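PDB 4V1S: alpha-1,6-mannanase from Bacteroides thetaiotaomicron, which probably hydrolyses alpha-1,6-mannosidic linkages within mannan chains as a family 76 glycoside hydrolase. Local coordinates for residues Y91-S96 / Y384-N389; W147-L152 / M209-K214; L350-G355 / T366-K371. All blocks are in the same frame, centred on the assembly; numbering follows the deposited sequence. Where two conformers were deposited one is given.

Contact 1: residues Y91-S96 / Y384-N389; sequences YTEGIS and YMRAAN
Met-385 lies against the backbone of Gly-94, and this is the tight part of the contact. Its CG, set anti to the backbone N (chi1 -169°), comes 3.6 Å from Gly-94 N, and the bends farther out bring CE to 3.6 Å from Gly-94 CA. Glycine suits the place, because a CB there would sit only 3.2 Å from Met-385 CE. The flexible thioether follows the glycine backbone and also touches Trp-102 of helix 99-114. The other side is polar and partly open to solvent. There Glu-93 OE2 is held by two donors from opposite faces of its carboxylate: Arg-386 NH1 at 3.0 Å, in a nearly straight salt bridge (169°), and Asn-389 ND2 at 2.9 Å, in a more bent bond. Glutamate suits this position, long enough for its carboxylate to reach both partners while its CB packs on Met-385 CG. The guanidinium meets the oxygen with its edge, its plane steeply turned against the carboxylate. Asp-321 takes Arg-386 NE, while Arg-392 donates to Asn-389 OD1, which fixes the turn of the amide. The near-parallel packing (17°) of helices 81-97 and 374-394, far apart in sequence, is that of neighbours closing the ring of an (alpha/alpha)6 barrel.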
loop_
_atom_site.group_PDB
_atom_site.type_symbol
_atom_site.label_atom_id
_atom_site.label_comp_id
_atom_site.label_asym_id
_atom_site.label_seq_id
_atom_site.Cartn_x
_atom_site.Cartn_y
_atom_site.Cartn_z
ATOM N N TYR A 91 2.077 -12.000 -2.675
ATOM C CA TYR A 91 2.104 -13.395 -2.205
ATOM C C TYR A 91 0.970 -13.661 -1.216
ATOM O O TYR A 91 0.344 -14.733 -1.219
ATOM C CB TYR A 91 3.458 -13.745 -1.588
ATOM C CG TYR A 91 4.668 -13.472 -2.456
ATOM C CD1 TYR A 91 4.688 -13.788 -3.800
ATOM C CD2 TYR A 91 5.828 -12.939 -1.900
ATOM C CE1 TYR A 91 5.808 -13.496 -4.572
ATOM C CE2 TYR A 91 6.963 -12.705 -2.653
ATOM C CZ TYR A 91 6.977 -13.022 -3.979
ATOM O OH TYR A 91 8.138 -12.729 -4.718
ATOM N N THR A 92 0.701 -12.691 -0.368
ATOM C CA THR A 92 -0.426 -12.794 0.541
ATOM C C THR A 92 -1.752 -12.987 -0.193
ATOM O O THR A 92 -2.513 -13.898 0.124
ATOM C CB THR A 92 -0.487 -11.579 1.438
ATOM O OG1 THR A 92 0.717 -11.513 2.221
ATOM C CG2 THR A 92 -1.735 -11.638 2.340
ATOM N N GLU A 93 -2.012 -12.157 -1.206
ATOM C CA GLU A 93 -3.223 -12.337 -1.999
ATOM C C GLU A 93 -3.221 -13.685 -2.723
ATOM O O GLU A 93 -4.272 -14.318 -2.871
ATOM C CB GLU A 93 -3.404 -11.195 -2.979
ATOM C CG GLU A 93 -4.749 -11.124 -3.679
ATOM C CD GLU A 93 -5.919 -10.649 -2.810
ATOM O OE1 GLU A 93 -5.826 -10.675 -1.571
ATOM O OE2 GLU A 93 -6.974 -10.252 -3.380
ATOM N N GLY A 94 -2.041 -14.126 -3.152
ATOM C CA GLY A 94 -1.883 -15.445 -3.764
ATOM C C GLY A 94 -2.449 -16.586 -2.933
ATOM O O GLY A 94 -2.999 -17.541 -3.490
ATOM N N ILE A 95 -2.349 -16.474 -1.604
ATOM C CA ILE A 95 -2.843 -17.528 -0.724
ATOM C C ILE A 95 -4.349 -17.782 -0.966
ATOM O O ILE A 95 -4.825 -18.911 -0.816
ATOM C CB ILE A 95 -2.618 -17.197 0.782
ATOM C CG1 ILE A 95 -1.135 -16.963 1.145
ATOM C CG2 ILE A 95 -3.156 -18.312 1.637
ATOM C CD1 ILE A 95 -0.207 -18.121 0.880
ATOM N N SER A 96 -5.094 -16.728 -1.317
ATOM C CA SER A 96 -6.530 -16.837 -1.579
ATOM C C SER A 96 -6.818 -17.640 -2.842
ATOM O O SER A 96 -7.876 -18.255 -2.969
ATOM C CB SER A 96 -7.185 -15.454 -1.678
ATOM O OG SER A 96 -7.142 -14.770 -0.430
ATOM N N TYR A 384 -2.513 -7.548 -10.469
ATOM C CA TYR A 384 -2.946 -8.742 -11.207
ATOM C C TYR A 384 -3.447 -9.833 -10.287
ATOM O O TYR A 384 -4.408 -10.522 -10.616
ATOM C CB TYR A 384 -1.856 -9.280 -12.152
ATOM C CG TYR A 384 -1.436 -8.346 -13.249
ATOM C CD1 TYR A 384 -2.354 -7.514 -13.890
ATOM C CD2 TYR A 384 -0.101 -8.283 -13.653
ATOM C CE1 TYR A 384 -1.936 -6.607 -14.853
ATOM C CE2 TYR A 384 0.324 -7.435 -14.690
ATOM C CZ TYR A 384 -0.614 -6.598 -15.278
ATOM O OH TYR A 384 -0.225 -5.745 -16.272
ATOM N N MET A 385 -2.778 -10.034 -9.155
ATOM C CA MET A 385 -3.201 -11.051 -8.230
ATOM C C MET A 385 -4.558 -10.673 -7.600
ATOM O O MET A 385 -5.423 -11.536 -7.381
ATOM C CB MET A 385 -2.144 -11.295 -7.159
ATOM C CG MET A 385 -2.412 -12.526 -6.313
ATOM S SD MET A 385 -2.276 -14.070 -7.174
ATOM C CE MET A 385 -0.531 -14.415 -6.980
ATOM N N ARG A 386 -4.727 -9.389 -7.280
ATOM C CA ARG A 386 -6.019 -8.915 -6.787
ATOM C C ARG A 386 -7.156 -9.186 -7.769
ATOM O O ARG A 386 -8.230 -9.692 -7.405
ATOM C CB ARG A 386 -5.972 -7.441 -6.458
ATOM C CG ARG A 386 -5.063 -7.105 -5.293
ATOM C CD ARG A 386 -5.709 -7.450 -3.979
ATOM N NE ARG A 386 -6.528 -6.364 -3.502
ATOM C CZ ARG A 386 -7.589 -6.456 -2.721
ATOM N NH1 ARG A 386 -8.028 -7.623 -2.339
ATOM N NH2 ARG A 386 -8.195 -5.347 -2.307
ATOM N N ALA A 387 -6.916 -8.836 -9.007
ATOM C CA ALA A 387 -7.883 -9.084 -10.076
ATOM C C ALA A 387 -8.185 -10.587 -10.218
ATOM O O ALA A 387 -9.317 -10.969 -10.379
ATOM C CB ALA A 387 -7.363 -8.516 -11.385
ATOM N N ALA A 388 -7.161 -11.425 -10.115
ATOM C CA ALA A 388 -7.356 -12.872 -10.175
ATOM C C ALA A 388 -8.280 -13.355 -9.059
ATOM O O ALA A 388 -9.146 -14.203 -9.272
ATOM C CB ALA A 388 -6.004 -13.573 -10.108
ATOM N N ASN A 389 -8.108 -12.792 -7.870
ATOM C CA ASN A 389 -8.918 -13.176 -6.724
ATOM C C ASN A 389 -10.375 -12.774 -6.939
ATOM O O ASN A 389 -11.270 -13.553 -6.699
ATOM C CB ASN A 389 -8.337 -12.554 -5.447
ATOM C CG ASN A 389 -8.964 -13.098 -4.198
ATOM O OD1 ASN A 389 -9.392 -14.254 -4.155
ATOM N ND2 ASN A 389 -9.028 -12.279 -3.171
#

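Contact 2: residues W147-L152 / M209-K214; sequences WTAIGL and MLSCMK
No flat group enters the contact of Ala-149 and Ile-150 with Leu-210, Ser-211 and Lys-214; the sole aromatic ring of the two segments, Trp-147, points away, makes edge-to-face pairs with Trp-82 and Phe-269, and gives its NE1 to a glycerol that probably came from the crystallisation liquor. What remains is close aliphatic packing between helices 142-159 and 202-219, neighbours in the (alpha/alpha)6 barrel of the six-hairpin glycosidases. Their N-to-C directions differ by 26°, and the backbones come near enough to leave 5.1 Å between Ile-150 CA and Ser-211 CA. Small residues permit this: Ala-149 offers a lone methyl, and Ser-211 a short side chain whose hydroxyl is buried but satisfied by Val-207 O, one turn back in its own helix. Ile-150 spreads its two branches over the facing helix. CG1 lies beside the backbone N (chi1 -72°), and the extended chi2 carries CD1 on to 3.8 Å from Leu-210 CD2, the two side chains crossing at about a right angle. The other branch, CG2, rests on the aliphatic part of Lys-214, 4.0 Å from its CE. The burial of this lysine is probably paid for by the salt bridge of its NZ with Asp-154, one turn beyond Ile-150. Ser-211 OG fits between the two residues opposite, 3.4 Å from Ala-149 CB and 3.5 Å from Ile-150 CG1.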
loop_
_atom_site.group_PDB
_atom_site.type_symbol
_atom_site.label_atom_id
_atom_site.label_comp_id
_atom_site.label_asym_id
_atom_site.label_seq_id
_atom_site.Cartn_x
_atom_site.Cartn_y
_atom_site.Cartn_z
ATOM N N TRP A 147 2.720 0.621 6.022
ATOM C CA TRP A 147 2.530 -0.162 4.822
ATOM C C TRP A 147 2.798 -1.623 5.057
ATOM O O TRP A 147 2.086 -2.502 4.565
ATOM C CB TRP A 147 3.506 0.303 3.731
ATOM C CG TRP A 147 3.256 1.570 2.918
ATOM C CD1 TRP A 147 3.516 2.880 3.272
ATOM C CD2 TRP A 147 2.840 1.609 1.552
ATOM N NE1 TRP A 147 3.260 3.718 2.212
ATOM C CE2 TRP A 147 2.862 2.970 1.139
ATOM C CE3 TRP A 147 2.463 0.627 0.624
ATOM C CZ2 TRP A 147 2.530 3.368 -0.172
ATOM C CZ3 TRP A 147 2.111 1.029 -0.663
ATOM C CH2 TRP A 147 2.162 2.387 -1.049
ATOM N N THR A 148 3.866 -1.890 5.825
ATOM C CA THR A 148 4.293 -3.269 6.081
ATOM C C THR A 148 3.313 -3.962 7.032
ATOM O O THR A 148 2.894 -5.093 6.772
ATOM C CB THR A 148 5.720 -3.314 6.650
ATOM O OG1 THR A 148 6.610 -2.681 5.717
ATOM C CG2 THR A 148 6.171 -4.712 6.909
ATOM N N ALA A 149 2.892 -3.248 8.091
ATOM C CA ALA A 149 1.921 -3.780 9.033
ATOM C C ALA A 149 0.635 -4.246 8.345
ATOM O O ALA A 149 0.106 -5.287 8.678
ATOM C CB ALA A 149 1.613 -2.755 10.122
ATOM N N ILE A 150 0.152 -3.478 7.385
ATOM C CA ILE A 150 -1.033 -3.842 6.601
ATOM C C ILE A 150 -0.804 -5.201 5.964
ATOM O O ILE A 150 -1.632 -6.092 6.109
ATOM C CB ILE A 150 -1.311 -2.762 5.540
ATOM C CG1 ILE A 150 -1.863 -1.484 6.191
ATOM C CG2 ILE A 150 -2.326 -3.250 4.524
ATOM C CD1 ILE A 150 -1.637 -0.253 5.314
ATOM N N GLY A 151 0.319 -5.360 5.255
ATOM C CA GLY A 151 0.629 -6.629 4.557
ATOM C C GLY A 151 0.741 -7.786 5.559
ATOM O O GLY A 151 0.251 -8.889 5.284
ATOM N N LEU A 152 1.400 -7.544 6.707
ATOM C CA LEU A 152 1.573 -8.610 7.697
ATOM C C LEU A 152 0.255 -9.011 8.358
ATOM O O LEU A 152 0.051 -10.184 8.640
ATOM C CB LEU A 152 2.639 -8.238 8.727
ATOM C CG LEU A 152 4.045 -7.986 8.142
ATOM C CD1 LEU A 152 4.951 -7.415 9.222
ATOM C CD2 LEU A 152 4.610 -9.293 7.589
ATOM N N MET A 209 -3.775 4.323 10.482
ATOM C CA MET A 209 -5.172 4.085 10.679
ATOM C C MET A 209 -5.631 2.741 10.132
ATOM O O MET A 209 -6.334 1.994 10.815
ATOM C CB MET A 209 -6.025 5.191 10.044
ATOM C CG MET A 209 -5.965 6.522 10.804
ATOM S SD MET A 209 -6.536 7.955 9.855
ATOM C CE MET A 209 -8.076 7.323 9.199
ATOM N N LEU A 210 -5.225 2.417 8.913
ATOM C CA LEU A 210 -5.657 1.173 8.313
ATOM C C LEU A 210 -5.087 -0.014 9.101
ATOM O O LEU A 210 -5.794 -0.980 9.362
ATOM C CB LEU A 210 -5.282 1.107 6.830
ATOM C CG LEU A 210 -5.801 -0.147 6.128
ATOM C CD1 LEU A 210 -7.323 -0.262 6.209
ATOM C CD2 LEU A 210 -5.382 -0.154 4.675
ATOM N N SER A 211 -3.821 0.076 9.490
ATOM C CA SER A 211 -3.182 -0.966 10.293
ATOM C C SER A 211 -3.915 -1.155 11.620
ATOM O O SER A 211 -4.183 -2.289 12.053
ATOM C CB SER A 211 -1.720 -0.621 10.568
ATOM O OG SER A 211 -0.931 -0.592 9.392
ATOM N N CYS A 212 -4.220 -0.033 12.279
ATOM C CA CYS A 212 -4.987 -0.056 13.526
ATOM C C CYS A 212 -6.327 -0.764 13.341
ATOM O O CYS A 212 -6.710 -1.597 14.157
ATOM C CB CYS A 212 -5.235 1.363 14.058
ATOM S SG CYS A 212 -3.852 2.126 14.916
ATOM N N MET A 213 -7.039 -0.432 12.267
ATOM C CA MET A 213 -8.337 -1.055 12.031
ATOM C C MET A 213 -8.220 -2.557 11.744
ATOM O O MET A 213 -9.051 -3.353 12.225
ATOM C CB MET A 213 -9.111 -0.325 10.937
ATOM C CG MET A 213 -9.526 1.081 11.340
ATOM S SD MET A 213 -10.367 1.196 12.950
ATOM C CE MET A 213 -11.689 0.012 12.744
ATOM N N LYS A 214 -7.182 -2.951 11.013
ATOM C CA LYS A 214 -6.958 -4.363 10.746
ATOM C C LYS A 214 -6.620 -5.109 12.024
ATOM O O LYS A 214 -7.166 -6.193 12.279
ATOM C CB LYS A 214 -5.899 -4.565 9.650
ATOM C CG LYS A 214 -6.379 -4.180 8.252
ATOM C CD LYS A 214 -5.333 -4.349 7.173
ATOM C CE LYS A 214 -6.002 -4.316 5.804
ATOM N NZ LYS A 214 -6.681 -5.600 5.510
#

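Contact 3: residues L350-G355 / T366-K371; sequences LRDGNG and TSNLEK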
loop_
_atom_site.group_PDB
_atom_site.type_symbol
_atom_site.label_atom_id
_atom_site.label_comp_id
_atom_site.label_asym_id
_atom_site.label_seq_id
_atom_site.Cartn_x
_atom_site.Cartn_y
_atom_site.Cartn_z
ATOM N N LEU A 350 0.322 -0.297 -20.617
ATOM C CA LEU A 350 1.557 0.104 -19.907
ATOM C C LEU A 350 2.720 -0.875 -20.012
ATOM O O LEU A 350 3.869 -0.443 -20.077
ATOM C CB LEU A 350 1.266 0.403 -18.439
ATOM C CG LEU A 350 0.220 1.500 -18.185
ATOM C CD1 LEU A 350 0.045 1.686 -16.682
ATOM C CD2 LEU A 350 0.618 2.826 -18.842
ATOM N N ARG A 351 2.415 -2.175 -20.009
ATOM C CA ARG A 351 3.434 -3.206 -20.147
ATOM C C ARG A 351 4.232 -2.960 -21.418
ATOM O O ARG A 351 3.661 -2.787 -22.515
ATOM C CB ARG A 351 2.793 -4.592 -20.202
ATOM C CG ARG A 351 3.784 -5.749 -20.218
ATOM C CD ARG A 351 3.055 -7.087 -20.236
ATOM N NE ARG A 351 3.118 -7.771 -21.522
ATOM C CZ ARG A 351 2.150 -7.789 -22.437
ATOM N NH1 ARG A 351 1.002 -7.139 -22.255
ATOM N NH2 ARG A 351 2.343 -8.478 -23.543
ATOM N N ASP A 352 5.542 -2.969 -21.296
ATOM C CA ASP A 352 6.381 -2.745 -22.486
ATOM C C ASP A 352 6.734 -4.080 -23.161
ATOM O O ASP A 352 6.287 -5.138 -22.739
ATOM C CB ASP A 352 7.588 -1.832 -22.190
ATOM C CG ASP A 352 8.789 -2.550 -21.548
ATOM O OD1 ASP A 352 8.775 -3.777 -21.327
ATOM O OD2 ASP A 352 9.774 -1.821 -21.267
ATOM N N GLY A 353 7.524 -4.011 -24.225
ATOM C CA GLY A 353 7.847 -5.185 -25.026
ATOM C C GLY A 353 8.768 -6.175 -24.335
ATOM O O GLY A 353 8.907 -7.316 -24.799
ATOM N N ASN A 354 9.379 -5.743 -23.222
ATOM C CA ASN A 354 10.192 -6.615 -22.374
ATOM C C ASN A 354 9.476 -7.076 -21.106
ATOM O O ASN A 354 10.090 -7.669 -20.217
ATOM C CB ASN A 354 11.494 -5.890 -22.011
ATOM C CG ASN A 354 12.332 -5.579 -23.233
ATOM O OD1 ASN A 354 12.911 -4.495 -23.361
ATOM N ND2 ASN A 354 12.388 -6.522 -24.147
ATOM N N GLY A 355 8.178 -6.815 -21.023
ATOM C CA GLY A 355 7.404 -7.189 -19.836
ATOM C C GLY A 355 7.659 -6.332 -18.598
ATOM O O GLY A 355 7.393 -6.775 -17.456
ATOM N N THR A 366 5.035 3.647 -25.202
ATOM C CA THR A 366 5.305 3.610 -26.641
ATOM C C THR A 366 6.716 3.177 -27.029
ATOM O O THR A 366 6.985 2.961 -28.202
ATOM C CB THR A 366 4.983 4.974 -27.294
ATOM O OG1 THR A 366 5.709 6.007 -26.626
ATOM C CG2 THR A 366 3.492 5.252 -27.179
ATOM N N SER A 367 7.607 3.083 -26.057
ATOM C CA SER A 367 8.934 2.550 -26.284
ATOM C C SER A 367 9.390 1.819 -25.026
ATOM O O SER A 367 8.887 2.049 -23.926
ATOM C CB SER A 367 9.918 3.663 -26.653
ATOM O OG SER A 367 9.980 4.649 -25.642
ATOM N N ASN A 368 10.328 0.903 -25.207
ATOM C CA ASN A 368 10.748 0.067 -24.096
ATOM C C ASN A 368 11.548 0.848 -23.083
ATOM O O ASN A 368 12.322 1.745 -23.429
ATOM C CB ASN A 368 11.522 -1.147 -24.615
ATOM C CG ASN A 368 10.637 -2.093 -25.406
ATOM O OD1 ASN A 368 9.400 -2.063 -25.292
ATOM N ND2 ASN A 368 11.256 -2.942 -26.201
ATOM N N LEU A 369 11.324 0.523 -21.817
ATOM C CA LEU A 369 11.981 1.206 -20.706
ATOM C C LEU A 369 13.443 0.813 -20.602
ATOM O O LEU A 369 13.794 -0.350 -20.808
ATOM C CB LEU A 369 11.269 0.853 -19.397
ATOM C CG LEU A 369 9.824 1.333 -19.394
ATOM C CD1 LEU A 369 9.017 0.546 -18.390
ATOM C CD2 LEU A 369 9.747 2.824 -19.116
ATOM N N GLU A 370 14.296 1.782 -20.280
ATOM C CA GLU A 370 15.713 1.510 -20.008
ATOM C C GLU A 370 16.002 1.530 -18.508
ATOM O O GLU A 370 16.916 0.840 -18.039
ATOM C CB GLU A 370 16.621 2.526 -20.719
ATOM N N LYS A 371 15.237 2.334 -17.770
ATOM C CA LYS A 371 15.376 2.459 -16.332
ATOM C C LYS A 371 14.108 1.941 -15.669
ATOM O O LYS A 371 12.998 2.097 -16.186
ATOM C CB LYS A 371 15.645 3.909 -15.922
HETATM O O HOH W 1 12.286 -2.684 -21.107
#
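Asp-352 OD2 is gripped by two partners: the backbone N of Leu-369 donates to it at 2.9 Å in an almost straight bond (169°), and a water lies 2.7 Å away. The same carboxylate also makes, through OD1, an Asx turn laid over a type I beta turn from Asp-352 to Gly-355, in the surface loop that joins helix 334-350 to helix 374-394 of the (alpha/alpha)6 barrel. Asp-352 holds its CG between the backbone N and the carbonyl carbon (chi1 82°), which keeps the carboxylate over its own turn, and the group serves both arms of the loop. On its own side OD1 accepts the backbone N of Asn-354 at 2.8 Å, which makes the Asx turn, and also that of Arg-356. Toward the other segment OD2 uses its anti lone pair for Leu-369 N, while the same water bridges on to Leu-369 O. The leucine also lays its CB alongside the oxygen, 3.6 Å from Asp-352 OD2. An alanine in place of Asp-352 would probably leave the backbone N-H groups of Asn-354 and Leu-369 without their acceptor and deprive the water of one, with the bond from Gly-353 to Asn-368 as the remaining direct hydrogen bond between the two segments. An aspartate suits the place, being short enough to reach its own turn and the opposite backbone at once. Glycines suit the two positions that flank Asn-354: Gly-355 closes the turn with a positive phi, and at Gly-353 a CB would crowd the amide oxygen opposite. Asn-368 returns the grip from its side of the loop. Its side chain crosses that of Asn-354 at about a right angle, ND2 lying 3.6 Å from Asn-354 OD1. Asn-368 OD1, for its part, accepts the backbone N of Gly-353 at 2.9 Å, the donor standing 43° above the carbonyl plane.

In the fold
Contact 2 is the most deeply buried, about 9 Å from the centre of the chain to its own centre; contact 1 lies about 14 Å out and contact 3, on the surface, about 24 Å. Contacts 1 and 2 both join near-parallel helices of the barrel and touch each other through helices 81-97 and 142-159, where Thr-92 OG1 lies 4.1 Å from Gly-151 O. Contact 3 joins no helices, but its loop leads into helix 374-394, which contact 1 uses. The chemistry follows depth: aliphatic packing in contact 2, packing on one side and charge on the other in contact 1, and side-chain-to-backbone bonds with a bridging water in contact 3.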